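Local structure of transcriptional regulator, LacI family (Lactobacillus brevis, 3JY6) at the interface of chains A and B. The protein probably acts as a LacI-family transcription factor that binds regulatory DNA, this part of it being the periplasmic-binding-protein-like domain. Coordinates in Å, arbitrary orientation; residue numbers count along the deposited sequence, not the author numbering. Chains: chain A/B, Transcriptional regulator, LacI family.

The interface of chains A and B. Residues chain A 16-18, 44, 46; chain B 20, 23-24, 27.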
loop_
_atom_site.group_PDB
_atom_site.type_symbol
_atom_site.label_atom_id
_atom_site.label_comp_id
_atom_site.label_asym_id
_atom_site.label_seq_id
_atom_site.Cartn_x
_atom_site.Cartn_y
_atom_site.Cartn_z
ATOM N N ASN A 16 8.308 5.829 -1.629
ATOM C CA ASN A 16 7.577 4.999 -2.590
ATOM C C ASN A 16 6.188 4.689 -2.018
ATOM O O ASN A 16 6.068 4.142 -0.922
ATOM C CB ASN A 16 8.340 3.695 -2.835
ATOM C CG ASN A 16 7.798 2.909 -4.015
ATOM O OD1 ASN A 16 6.612 2.995 -4.349
ATOM N ND2 ASN A 16 8.662 2.122 -4.642
ATOM N N ILE A 17 5.135 5.043 -2.742
ATOM C CA ILE A 17 3.816 4.768 -2.210
ATOM C C ILE A 17 3.466 3.284 -2.103
ATOM O O ILE A 17 2.465 2.939 -1.485
ATOM C CB ILE A 17 2.704 5.496 -3.003
ATOM C CG1 ILE A 17 2.783 5.144 -4.486
ATOM C CG2 ILE A 17 2.810 7.000 -2.762
ATOM C CD1 ILE A 17 1.604 5.664 -5.260
ATOM N N ASP A 18 4.278 2.406 -2.692
ATOM C CA ASP A 18 4.012 0.967 -2.583
ATOM C C ASP A 18 4.275 0.494 -1.162
ATOM O O ASP A 18 3.827 -0.580 -0.774
ATOM C CB ASP A 18 4.902 0.151 -3.513
ATOM C CG ASP A 18 4.544 0.329 -4.962
ATOM O OD1 ASP A 18 3.329 0.320 -5.295
ATOM O OD2 ASP A 18 5.485 0.464 -5.778
ATOM N N ASP A 44 4.724 10.950 -4.823
ATOM C CA ASP A 44 5.458 9.690 -4.877
ATOM C C ASP A 44 6.829 9.854 -5.558
ATOM O O ASP A 44 6.914 10.094 -6.756
ATOM C CB ASP A 44 4.585 8.660 -5.617
ATOM C CG ASP A 44 5.291 7.345 -5.881
ATOM O OD1 ASP A 44 6.076 6.880 -5.023
ATOM O OD2 ASP A 44 5.030 6.764 -6.959
ATOM N N ASN A 46 8.780 7.572 -6.043
ATOM C CA ASN A 46 8.924 6.364 -6.855
ATOM C C ASN A 46 10.368 5.858 -6.904
ATOM O O ASN A 46 10.845 5.389 -7.929
ATOM C CB ASN A 46 8.396 6.669 -8.264
ATOM C CG ASN A 46 8.077 5.416 -9.068
ATOM O OD1 ASN A 46 7.836 4.339 -8.513
ATOM N ND2 ASN A 46 8.046 5.562 -10.388
ATOM N N TYR B 20 -3.481 -1.666 -2.587
ATOM C CA TYR B 20 -2.454 -1.763 -3.626
ATOM C C TYR B 20 -3.052 -1.308 -4.963
ATOM O O TYR B 20 -2.358 -0.701 -5.781
ATOM C CB TYR B 20 -1.979 -3.207 -3.762
ATOM C CG TYR B 20 -0.918 -3.444 -4.825
ATOM C CD1 TYR B 20 0.414 -3.060 -4.621
ATOM C CD2 TYR B 20 -1.233 -4.108 -6.004
ATOM C CE1 TYR B 20 1.400 -3.340 -5.568
ATOM C CE2 TYR B 20 -0.255 -4.395 -6.956
ATOM C CZ TYR B 20 1.056 -4.009 -6.735
ATOM O OH TYR B 20 2.015 -4.273 -7.697
ATOM N N THR B 23 -2.601 2.542 -5.118
ATOM C CA THR B 23 -1.251 3.059 -5.246
ATOM C C THR B 23 -0.697 2.702 -6.622
ATOM O O THR B 23 0.056 3.482 -7.205
ATOM C CB THR B 23 -0.325 2.510 -4.138
ATOM O OG1 THR B 23 -0.237 1.086 -4.244
ATOM C CG2 THR B 23 -0.863 2.874 -2.761
ATOM N N GLU B 24 -1.080 1.532 -7.143
ATOM C CA GLU B 24 -0.634 1.094 -8.464
ATOM C C GLU B 24 -1.339 1.900 -9.551
ATOM O O GLU B 24 -0.746 2.234 -10.581
ATOM C CB GLU B 24 -0.923 -0.392 -8.687
ATOM C CG GLU B 24 0.161 -1.310 -8.212
ATOM C CD GLU B 24 1.494 -1.046 -8.892
ATOM O OE1 GLU B 24 1.596 -1.233 -10.119
ATOM O OE2 GLU B 24 2.449 -0.649 -8.198
ATOM N N LYS B 27 0.385 5.145 -9.817
ATOM C CA LYS B 27 1.665 5.047 -10.510
ATOM C C LYS B 27 1.444 5.034 -12.026
ATOM O O LYS B 27 2.302 5.480 -12.788
ATOM C CB LYS B 27 2.431 3.798 -10.060
ATOM C CG LYS B 27 3.104 3.968 -8.706
ATOM C CD LYS B 27 3.828 2.708 -8.271
ATOM C CE LYS B 27 4.577 2.921 -6.961
ATOM N NZ LYS B 27 5.714 3.861 -7.134
#
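B:Lys27 reaches from one subunit into a polar pocket of the other, where its ammonium NZ is gripped by A:Asn16, A:Asp44 and A:Asn46. The amide oxygen OD1 of A:Asn46 accepts from NZ at 2.6 Å, with the donor well above the carbonyl plane. The carboxylate OD2 of A:Asp44 takes NZ on its syn side, nearly in plane, in a salt bridge of 3.0 Å. A further acceptor is A:Asn16 OD1, 3.1 Å from NZ; the backbone N of A:Asp18 bonds the opposite face of that amide at 2.9 Å, which fixes the acceptor's position. In the second shell, A:Ile17 N donates to A:Asp44 OD1 from above the carboxylate plane, steadying the acid while its other oxygen holds the lysine. The lysine chain runs extended to CE and then bends (chi4 -68°), which swings NZ into the ring of oxygens. The A:Asp18 carboxylate crosses the end of the chain at a slant, its OD2 3.7 Å from NZ in a longer salt bridge, and the two acids would probably favour the charged amine. Beside the lysine chain the packing is close: A:Ile17 slides antiparallel past it and B:Thr23, its CD1 3.9 Å from B:Thr23 CB. Shortening B:Lys27 to an alanine removes the ammonium and most of its chain, which would probably leave A:Asp44 and A:Asp18 without their cationic mate and open a gap beside A:Ile17. The contact loosens toward B:Glu24 and B:Tyr20. A:Asp18 OD1 and B:Glu24 OE2 approach to 3.2 Å with the carboxylates 22° from parallel, probably a repulsive pair if both are charged, partly offset by B:Lys27; the B:Tyr20 ring merely brushes A:Asp18, its CE1 4.1 Å from OD1. Helix 20-33 of chain B thus packs on the loop after strand 9-14 of chain A and on the end of strand 39-44 with the loop that follows, with a twin across the two-fold axis; such pairing is consistent with the dimers common among LacI-family regulators.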